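MerB2 (Bacillus megaterium, PDB 5C17) probably acts as an organomercurial (alkylmercury) lyase, and here holds a mercury(II) ion between two cysteines, a dithiol and a water. Local coordinates at residues A16-E21 / R65-R70; C102-L107 / E190-E195; V152-E157 / G162-Q167. One frame throughout, in Å; residues are numbered along the deposited sequence.

Contact 2 is the buried one: all four touching residues are aliphatic or methionine, and they join helix 103-113 to strand 190-192 and helix 194-207. Contacts 1 and 3 are partly buried and mix methyl groups with polar chains. These two adjoin, for Lys-17 and Arg-65 of contact 1 both form salt bridges with Glu-157 of contact 3, although their centres are about 14 Å apart. Contacts 2 and 3 share the mercury(II) ion, bound by Cys-102 in one and Cys-165 in the other; contact 3 is nested along the chain in the loop that contact 2 closes. Contacts 1 and 2 do not touch and lie on opposite sides of the chain's centre.

Contact 1: A16-E21 / R65-R70; sequences AKLPKE and RQMIVR
Arg-65 reaches from the end of helix 52-64 to the place where helix 5-17 gives way to loop, and there its side chain meets Lys-17 and Leu-18. Its CG stands beside the backbone N (chi1 -70°), and the extended chain beyond carries CD and NE to Leu-18 and NH2 to Lys-17. CB and CG lead across; the first atom to touch is CD, 3.7 Å from CD2 of Leu-18. The same methyl lies 3.7 Å from Arg-65 NE. NE also donates to a water at 2.9 Å, set at the guanidinium edge in its plane, and this water donates to Lys-17 O at 3.2 Å, near the helix end. Farther out, Arg-65 NH2 comes 3.9 Å from CB of Lys-17, the two chains crossing at about a right angle. The other methyl of Leu-18, CD1, meets CE of Met-67 tip to tip at 4.0 Å, on a buried apolar side where a flexible thioether fits well. Arg-65 NH1 forms a hydrogen bond with Ser-156 O. Lys-17 NZ and Arg-65 NH2 converge in salt bridges on Glu-157, whose carboxylate can probably balance both charges, linking the end of helix 5-17 and the residue after helix 52-64 to the loop before helix 160-164.

Contact 2: C102-L107 / E190-E195; sequences CAISTL and EIMTLE. With HG (mercury (II) ion), chain B.
Ile-104 and Leu-107, one turn apart on helix 103-113, press against Met-192 and Leu-194, where strand 190-192 leads into helix 194-207. In this close packing the side chains meet only through carbon and sulfur, with no hydrogen bond across. Ile-104 CD1 lies 3.8 Å from SD of Met-192, the two chains crossing at about a right angle; Met-192 CG stands between its backbone N and carbonyl carbon (chi1 61°), and the chain runs on extended to bring SD there. Leu-107 sends CD1 to CB of Leu-194 at 3.9 Å and also rests it 3.7 Å from that residue's carbonyl O. Phe-200 and Ala-197 of helix 194-207 adjoin this buried patch. By contrast, Glu-190 on the strand and Glu-195 on the helix are exposed at the outer side, where charged chains can meet solvent. The start of helix 103-113 is polar but still buried. Cys-102, its N-cap, accepts from Ser-105 N at SG (3.5 Å, N-H...S angle 163°), and Thr-106 OG1 donates to Ala-103 O at 2.7 Å. Cys-102 SG also binds the mercury(II) ion at 2.4 Å. That sulfur is thus used twice, as cap acceptor and as metal ligand, which fixes it at the helix start.

Contact 3: V152-E157 / G162-Q167; sequences VPFDSE and GGTCKQ. With HG (mercury (II) ion), chain B; DTV ((2S,3S)-1,4-dimercaptobutane-2,3-diol), chain D.
This contact is apolar at its heart and local in sequence: the loop after strand 148-151 folds back on residues 162-167, and together they line the mercury and dithiol pocket. The Val-152 and Thr-164 side chains run past each other in opposite directions, their CG2 methyls 3.8 Å apart. Thr-164 chi1 (-59°) sets CG2 anti to the backbone N, facing both Val-152 and dithiol O2. Val-152 CG1 lies 4.0 Å from CB of Gln-167, whose chain it crosses at about a right angle, and CG2 is near Gln-167 too; a beta-branched valine suits a spot with neighbours for both methyls. Phe-154 CD1 comes 4.4 Å from the Thr-164 methyl. One face of its ring carries dithiol C1, 3.7 Å above the plane and offset toward the rim, while Phe-10 packs edge-to-face with it. With an alanine here, the dithiol carbons would probably lose the aromatic face they rest on and be freer to shift. Asp-155 OD1 accepts from Glu-157 N through its anti lone pair, an Asx turn. Cys-165 points away from the loop and binds mercury(II) through SG at 2.4 Å; dithiol S4, a water and Cys-102 complete the site. Two cysteines on mercury(II), with Ser-105 also in the pocket, are consistent with a MerB-family active site.

Contact 1: A16-E21 / R65-R70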
loop_
_atom_site.group_PDB
_atom_site.type_symbol
_atom_site.label_atom_id
_atom_site.label_comp_id
_atom_site.label_asym_id
_atom_site.label_seq_id
_atom_site.Cartn_x
_atom_site.Cartn_y
_atom_site.Cartn_z
ATOM N N ALA A 16 -10.859 -3.994 14.672
ATOM C CA ALA A 16 -11.784 -4.783 15.473
ATOM C C ALA A 16 -11.747 -6.263 15.068
ATOM O O ALA A 16 -11.921 -7.150 15.912
ATOM C CB ALA A 16 -13.197 -4.232 15.332
ATOM N N LYS A 17 -11.534 -6.518 13.778
ATOM C CA LYS A 17 -11.531 -7.879 13.226
ATOM C C LYS A 17 -10.219 -8.631 13.440
ATOM O O LYS A 17 -10.198 -9.858 13.454
ATOM C CB LYS A 17 -11.804 -7.832 11.715
ATOM C CG LYS A 17 -13.205 -7.454 11.339
ATOM C CD LYS A 17 -13.307 -7.127 9.837
ATOM C CE LYS A 17 -14.745 -7.047 9.399
ATOM N NZ LYS A 17 -15.356 -8.394 9.304
ATOM N N LEU A 18 -9.121 -7.900 13.535
ATOM C CA LEU A 18 -7.811 -8.521 13.616
ATOM C C LEU A 18 -7.492 -8.997 15.026
ATOM O O LEU A 18 -7.982 -8.434 16.001
ATOM C CB LEU A 18 -6.742 -7.535 13.168
ATOM C CG LEU A 18 -6.751 -7.215 11.680
ATOM C CD1 LEU A 18 -5.770 -6.103 11.378
ATOM C CD2 LEU A 18 -6.420 -8.456 10.842
ATOM N N PRO A 19 -6.648 -10.032 15.145
ATOM C CA PRO A 19 -6.179 -10.475 16.463
ATOM C C PRO A 19 -5.486 -9.371 17.263
ATOM O O PRO A 19 -4.907 -8.469 16.673
ATOM C CB PRO A 19 -5.144 -11.540 16.124
ATOM C CG PRO A 19 -5.443 -11.977 14.771
ATOM C CD PRO A 19 -6.102 -10.858 14.059
ATOM N N LYS A 20 -5.492 -9.474 18.586
ATOM C CA LYS A 20 -4.949 -8.410 19.457
ATOM C C LYS A 20 -3.471 -8.033 19.226
ATOM O O LYS A 20 -3.090 -6.869 19.425
ATOM C CB LYS A 20 -5.148 -8.772 20.941
ATOM C CG LYS A 20 -6.598 -8.687 21.410
ATOM C CD LYS A 20 -6.736 -9.003 22.896
ATOM C CE LYS A 20 -8.177 -9.321 23.266
ATOM N NZ LYS A 20 -8.746 -8.373 24.272
ATOM N N GLU A 21 -2.645 -9.005 18.844
ATOM C CA GLU A 21 -1.207 -8.770 18.634
ATOM C C GLU A 21 -0.900 -8.354 17.193
ATOM O O GLU A 21 0.259 -8.272 16.790
ATOM C CB GLU A 21 -0.381 -9.999 19.011
ATOM C CG GLU A 21 -0.474 -10.409 20.494
ATOM C CD GLU A 21 0.153 -9.413 21.506
ATOM O OE1 GLU A 21 0.687 -8.345 21.133
ATOM O OE2 GLU A 21 0.101 -9.715 22.719
ATOM N N ARG A 65 -5.205 -12.538 4.530
ATOM C CA ARG A 65 -5.801 -11.253 4.156
ATOM C C ARG A 65 -4.926 -10.493 3.154
ATOM O O ARG A 65 -5.290 -9.423 2.693
ATOM C CB ARG A 65 -6.008 -10.391 5.404
ATOM C CG ARG A 65 -7.102 -10.894 6.317
ATOM C CD ARG A 65 -7.254 -10.013 7.547
ATOM N NE ARG A 65 -8.457 -10.307 8.314
ATOM C CZ ARG A 65 -9.647 -9.797 8.044
ATOM N NH1 ARG A 65 -9.792 -8.964 7.027
ATOM N NH2 ARG A 65 -10.693 -10.121 8.794
ATOM N N GLN A 66 -3.789 -11.074 2.806
ATOM C CA GLN A 66 -2.812 -10.460 1.907
ATOM C C GLN A 66 -2.456 -9.039 2.349
ATOM O O GLN A 66 -2.197 -8.160 1.535
ATOM C CB GLN A 66 -3.295 -10.507 0.461
ATOM C CG GLN A 66 -3.567 -11.913 -0.009
ATOM C CD GLN A 66 -3.982 -11.990 -1.467
ATOM O OE1 GLN A 66 -4.423 -11.017 -2.057
ATOM N NE2 GLN A 66 -3.836 -13.165 -2.050
ATOM N N MET A 67 -2.423 -8.859 3.669
ATOM C CA MET A 67 -1.890 -7.651 4.288
ATOM C C MET A 67 -0.386 -7.705 4.453
ATOM O O MET A 67 0.255 -6.674 4.674
ATOM C CB MET A 67 -2.560 -7.410 5.634
ATOM C CG MET A 67 -4.009 -6.986 5.485
ATOM S SD MET A 67 -4.902 -6.889 7.041
ATOM C CE MET A 67 -4.016 -5.541 7.805
ATOM N N ILE A 68 0.151 -8.914 4.342
ATOM C CA ILE A 68 1.578 -9.160 4.165
ATOM C C ILE A 68 1.709 -10.135 3.006
ATOM O O ILE A 68 0.756 -10.856 2.677
ATOM C CB ILE A 68 2.262 -9.726 5.435
ATOM C CG1 ILE A 68 1.721 -11.121 5.782
ATOM C CG2 ILE A 68 2.087 -8.766 6.607
ATOM C CD1 ILE A 68 2.424 -11.771 6.951
ATOM N N VAL A 69 2.883 -10.125 2.389
ATOM C CA VAL A 69 3.197 -11.009 1.268
ATOM C C VAL A 69 4.431 -11.808 1.604
ATOM O O VAL A 69 5.415 -11.253 2.075
ATOM C CB VAL A 69 3.404 -10.231 -0.058
ATOM C CG1 VAL A 69 4.038 -11.114 -1.146
ATOM C CG2 VAL A 69 2.082 -9.667 -0.522
ATOM N N ARG A 70 4.348 -13.111 1.357
ATOM C CA ARG A 70 5.476 -14.010 1.555
ATOM C C ARG A 70 5.889 -14.592 0.228
ATOM O O ARG A 70 5.039 -14.966 -0.578
ATOM C CB ARG A 70 5.111 -15.162 2.500
ATOM C CG ARG A 70 4.907 -14.715 3.944
ATOM C CD ARG A 70 4.539 -15.856 4.883
ATOM N NE ARG A 70 3.223 -16.426 4.592
ATOM C CZ ARG A 70 2.555 -17.230 5.418
ATOM N NH1 ARG A 70 1.367 -17.712 5.073
ATOM N NH2 ARG A 70 3.071 -17.561 6.594
HETATM O O HOH W 1 -9.129 -11.469 10.857
#

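Contact 2: C102-L107 / E190-E195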
loop_
_atom_site.group_PDB
_atom_site.type_symbol
_atom_site.label_atom_id
_atom_site.label_comp_id
_atom_site.label_asym_id
_atom_site.label_seq_id
_atom_site.Cartn_x
_atom_site.Cartn_y
_atom_site.Cartn_z
ATOM N N CYS A 102 0.142 -0.542 -5.035
ATOM C CA CYS A 102 -0.782 0.170 -5.910
ATOM C C CYS A 102 -0.469 1.661 -5.909
ATOM O O CYS A 102 0.369 2.149 -5.152
ATOM C CB CYS A 102 -2.235 -0.059 -5.481
ATOM S SG CYS A 102 -2.693 0.824 -3.969
ATOM N N ALA A 103 -1.197 2.383 -6.744
ATOM C CA ALA A 103 -1.015 3.824 -6.890
ATOM C C ALA A 103 -1.246 4.569 -5.582
ATOM O O ALA A 103 -0.521 5.502 -5.247
ATOM C CB ALA A 103 -1.954 4.342 -7.943
ATOM N N ILE A 104 -2.282 4.195 -4.853
ATOM C CA ILE A 104 -2.548 4.887 -3.592
ATOM C C ILE A 104 -1.375 4.689 -2.637
ATOM O O ILE A 104 -0.942 5.649 -1.988
ATOM C CB ILE A 104 -3.860 4.431 -2.948
ATOM C CG1 ILE A 104 -5.049 4.892 -3.807
ATOM C CG2 ILE A 104 -3.976 4.984 -1.543
ATOM C CD1 ILE A 104 -6.385 4.337 -3.350
ATOM N N SER A 105 -0.865 3.460 -2.546
ATOM C CA SER A 105 0.228 3.143 -1.646
ATOM C C SER A 105 1.452 4.006 -1.928
ATOM O O SER A 105 2.157 4.409 -1.011
ATOM C CB SER A 105 0.603 1.654 -1.739
ATOM O OG SER A 105 -0.458 0.828 -1.293
ATOM N N THR A 106 1.726 4.275 -3.212
ATOM C CA THR A 106 2.911 5.085 -3.548
ATOM C C THR A 106 2.939 6.414 -2.802
ATOM O O THR A 106 4.005 6.920 -2.462
ATOM C CB THR A 106 3.077 5.397 -5.079
ATOM O OG1 THR A 106 2.021 6.227 -5.578
ATOM C CG2 THR A 106 3.188 4.127 -5.897
ATOM N N LEU A 107 1.764 7.010 -2.612
ATOM C CA LEU A 107 1.660 8.327 -1.991
ATOM C C LEU A 107 1.379 8.215 -0.496
ATOM O O LEU A 107 1.997 8.912 0.322
ATOM C CB LEU A 107 0.593 9.146 -2.714
ATOM C CG LEU A 107 1.032 9.585 -4.123
ATOM C CD1 LEU A 107 -0.138 9.994 -4.954
ATOM C CD2 LEU A 107 2.054 10.705 -4.080
ATOM N N GLU A 190 -14.091 5.148 -8.646
ATOM C CA GLU A 190 -14.103 6.578 -8.871
ATOM C C GLU A 190 -12.690 7.136 -8.910
ATOM O O GLU A 190 -11.728 6.495 -8.478
ATOM C CB GLU A 190 -14.933 7.298 -7.814
ATOM C CG GLU A 190 -14.378 7.259 -6.420
ATOM C CD GLU A 190 -15.326 7.910 -5.423
ATOM O OE1 GLU A 190 -14.997 8.997 -4.900
ATOM O OE2 GLU A 190 -16.410 7.346 -5.172
ATOM N N ILE A 191 -12.591 8.339 -9.447
ATOM C CA ILE A 191 -11.342 9.058 -9.538
ATOM C C ILE A 191 -11.090 9.792 -8.241
ATOM O O ILE A 191 -12.011 10.390 -7.666
ATOM C CB ILE A 191 -11.405 10.069 -10.691
ATOM C CG1 ILE A 191 -11.603 9.346 -12.024
ATOM C CG2 ILE A 191 -10.167 10.957 -10.740
ATOM C CD1 ILE A 191 -10.439 8.530 -12.477
ATOM N N MET A 192 -9.846 9.761 -7.798
ATOM C CA MET A 192 -9.415 10.599 -6.682
ATOM C C MET A 192 -8.097 11.264 -7.076
ATOM O O MET A 192 -7.435 10.867 -8.035
ATOM C CB MET A 192 -9.287 9.815 -5.375
ATOM C CG MET A 192 -8.269 8.694 -5.447
ATOM S SD MET A 192 -7.945 7.770 -3.899
ATOM C CE MET A 192 -7.188 9.010 -2.877
ATOM N N THR A 193 -7.728 12.287 -6.329
ATOM C CA THR A 193 -6.575 13.085 -6.664
ATOM C C THR A 193 -5.344 12.584 -5.938
ATOM O O THR A 193 -5.422 11.842 -4.942
ATOM C CB THR A 193 -6.784 14.550 -6.270
ATOM O OG1 THR A 193 -6.857 14.637 -4.849
ATOM C CG2 THR A 193 -8.059 15.127 -6.911
ATOM N N LEU A 194 -4.194 13.022 -6.420
ATOM C CA LEU A 194 -2.943 12.658 -5.775
ATOM C C LEU A 194 -2.833 13.270 -4.381
ATOM O O LEU A 194 -2.329 12.623 -3.456
ATOM C CB LEU A 194 -1.754 13.083 -6.637
ATOM C CG LEU A 194 -1.759 12.600 -8.081
ATOM C CD1 LEU A 194 -0.412 12.828 -8.733
ATOM C CD2 LEU A 194 -2.177 11.147 -8.204
ATOM N N GLU A 195 -3.317 14.498 -4.208
ATOM C CA GLU A 195 -3.313 15.122 -2.885
ATOM C C GLU A 195 -4.134 14.300 -1.901
ATOM O O GLU A 195 -3.743 14.127 -0.746
ATOM C CB GLU A 195 -3.839 16.575 -2.943
ATOM C CG GLU A 195 -2.817 17.589 -3.466
ATOM C CD GLU A 195 -3.276 19.052 -3.364
ATOM O OE1 GLU A 195 -4.262 19.358 -2.646
ATOM O OE2 GLU A 195 -2.622 19.901 -4.010
HETATM HG HG HG B . -3.179 -0.735 -2.249
HETATM O O HOH W 2 -2.165 -1.219 -0.054
#

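Contact 3: V152-E157 / G162-Q167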
loop_
_atom_site.group_PDB
_atom_site.type_symbol
_atom_site.label_atom_id
_atom_site.label_comp_id
_atom_site.label_asym_id
_atom_site.label_seq_id
_atom_site.Cartn_x
_atom_site.Cartn_y
_atom_site.Cartn_z
ATOM N N VAL A 152 -11.453 1.957 -5.691
ATOM C CA VAL A 152 -12.681 1.201 -5.526
ATOM C C VAL A 152 -13.089 1.239 -4.065
ATOM O O VAL A 152 -12.278 1.556 -3.196
ATOM C CB VAL A 152 -12.528 -0.267 -6.000
ATOM C CG1 VAL A 152 -12.222 -0.307 -7.482
ATOM C CG2 VAL A 152 -11.458 -1.023 -5.205
ATOM N N PRO A 153 -14.348 0.889 -3.771
ATOM C CA PRO A 153 -14.787 0.918 -2.373
ATOM C C PRO A 153 -13.939 -0.004 -1.500
ATOM O O PRO A 153 -13.648 -1.132 -1.881
ATOM C CB PRO A 153 -16.234 0.431 -2.458
ATOM C CG PRO A 153 -16.667 0.797 -3.828
ATOM C CD PRO A 153 -15.462 0.594 -4.686
ATOM N N PHE A 154 -13.524 0.466 -0.333
ATOM C CA PHE A 154 -12.732 -0.365 0.521
ATOM C C PHE A 154 -13.725 -1.285 1.282
ATOM O O PHE A 154 -14.846 -0.977 1.534
ATOM C CB PHE A 154 -11.703 0.398 1.444
ATOM C CG PHE A 154 -10.543 1.108 0.708
ATOM C CD1 PHE A 154 -10.417 1.107 -0.670
ATOM C CD2 PHE A 154 -9.551 1.716 1.437
ATOM C CE1 PHE A 154 -9.369 1.743 -1.294
ATOM C CE2 PHE A 154 -8.494 2.348 0.815
ATOM C CZ PHE A 154 -8.417 2.362 -0.556
ATOM N N ASP A 155 -13.185 -2.409 1.633
ATOM C CA ASP A 155 -13.847 -3.707 1.948
ATOM C C ASP A 155 -12.967 -4.292 3.095
ATOM O O ASP A 155 -11.866 -4.589 2.886
ATOM C CB ASP A 155 -13.845 -4.551 0.623
ATOM C CG ASP A 155 -14.492 -5.943 0.702
ATOM O OD1 ASP A 155 -14.407 -6.656 1.683
ATOM O OD2 ASP A 155 -14.999 -6.391 -0.331
ATOM N N SER A 156 -13.468 -4.360 4.272
ATOM C CA SER A 156 -12.748 -4.933 5.422
ATOM C C SER A 156 -12.483 -6.430 5.355
ATOM O O SER A 156 -11.704 -6.906 6.122
ATOM C CB SER A 156 -13.505 -4.716 6.668
ATOM O OG SER A 156 -14.638 -5.463 6.667
ATOM N N GLU A 157 -13.080 -7.128 4.404
ATOM C CA GLU A 157 -12.798 -8.547 4.269
ATOM C C GLU A 157 -12.034 -8.871 3.000
ATOM O O GLU A 157 -11.608 -9.993 2.815
ATOM C CB GLU A 157 -14.098 -9.347 4.339
ATOM C CG GLU A 157 -14.634 -9.471 5.740
ATOM C CD GLU A 157 -13.719 -10.266 6.667
ATOM O OE1 GLU A 157 -13.227 -11.348 6.277
ATOM O OE2 GLU A 157 -13.491 -9.807 7.804
ATOM N N GLY A 162 -3.235 -8.943 -3.470
ATOM C CA GLY A 162 -3.712 -9.647 -4.650
ATOM C C GLY A 162 -5.207 -9.517 -4.873
ATOM O O GLY A 162 -5.803 -10.266 -5.661
ATOM N N GLY A 163 -5.812 -8.556 -4.183
ATOM C CA GLY A 163 -7.245 -8.320 -4.246
ATOM C C GLY A 163 -7.515 -6.869 -4.595
ATOM O O GLY A 163 -7.424 -6.473 -5.754
ATOM N N THR A 164 -7.820 -6.060 -3.591
ATOM C CA THR A 164 -8.205 -4.683 -3.830
ATOM C C THR A 164 -7.075 -3.885 -4.489
ATOM O O THR A 164 -7.334 -3.041 -5.343
ATOM C CB THR A 164 -8.652 -4.052 -2.520
ATOM O OG1 THR A 164 -9.756 -4.806 -2.007
ATOM C CG2 THR A 164 -9.070 -2.599 -2.704
ATOM N N CYS A 165 -5.820 -4.150 -4.131
ATOM C CA CYS A 165 -4.713 -3.381 -4.702
ATOM C C CYS A 165 -4.632 -3.569 -6.226
ATOM O O CYS A 165 -4.201 -2.665 -6.930
ATOM C CB CYS A 165 -3.374 -3.709 -4.028
ATOM S SG CYS A 165 -3.265 -3.124 -2.314
ATOM N N LYS A 166 -5.061 -4.731 -6.721
ATOM C CA LYS A 166 -5.061 -4.990 -8.165
ATOM C C LYS A 166 -6.171 -4.239 -8.907
ATOM O O LYS A 166 -6.178 -4.205 -10.132
ATOM C CB LYS A 166 -5.186 -6.496 -8.463
ATOM C CG LYS A 166 -3.989 -7.341 -8.046
ATOM C CD LYS A 166 -4.244 -8.854 -8.263
ATOM C CE LYS A 166 -4.383 -9.255 -9.742
ATOM N NZ LYS A 166 -4.593 -10.718 -9.893
ATOM N N GLN A 167 -7.099 -3.652 -8.165
ATOM C CA GLN A 167 -8.220 -2.902 -8.744
ATOM C C GLN A 167 -8.012 -1.386 -8.738
ATOM O O GLN A 167 -8.842 -0.649 -9.259
ATOM C CB GLN A 167 -9.501 -3.235 -7.982
ATOM C CG GLN A 167 -9.909 -4.708 -8.027
ATOM C CD GLN A 167 -11.072 -4.992 -7.100
ATOM O OE1 GLN A 167 -10.937 -5.737 -6.131
ATOM N NE2 GLN A 167 -12.215 -4.378 -7.378
HETATM HG HG HG B . -3.179 -0.735 -2.249
HETATM S S1 DTV D . -9.259 -2.991 1.151
HETATM C C1 DTV D . -8.054 -1.674 0.986
HETATM C C2 DTV D . -6.635 -2.176 0.780
HETATM O O2 DTV D . -6.534 -2.826 -0.457
HETATM C C3 DTV D . -5.578 -1.067 0.815
HETATM O O3 DTV D . -5.576 -0.471 2.097
HETATM C C4 DTV D . -5.797 0.012 -0.234
HETATM S S4 DTV D . -4.303 0.927 -0.593
HETATM O O HOH W 2 -2.165 -1.219 -0.054
#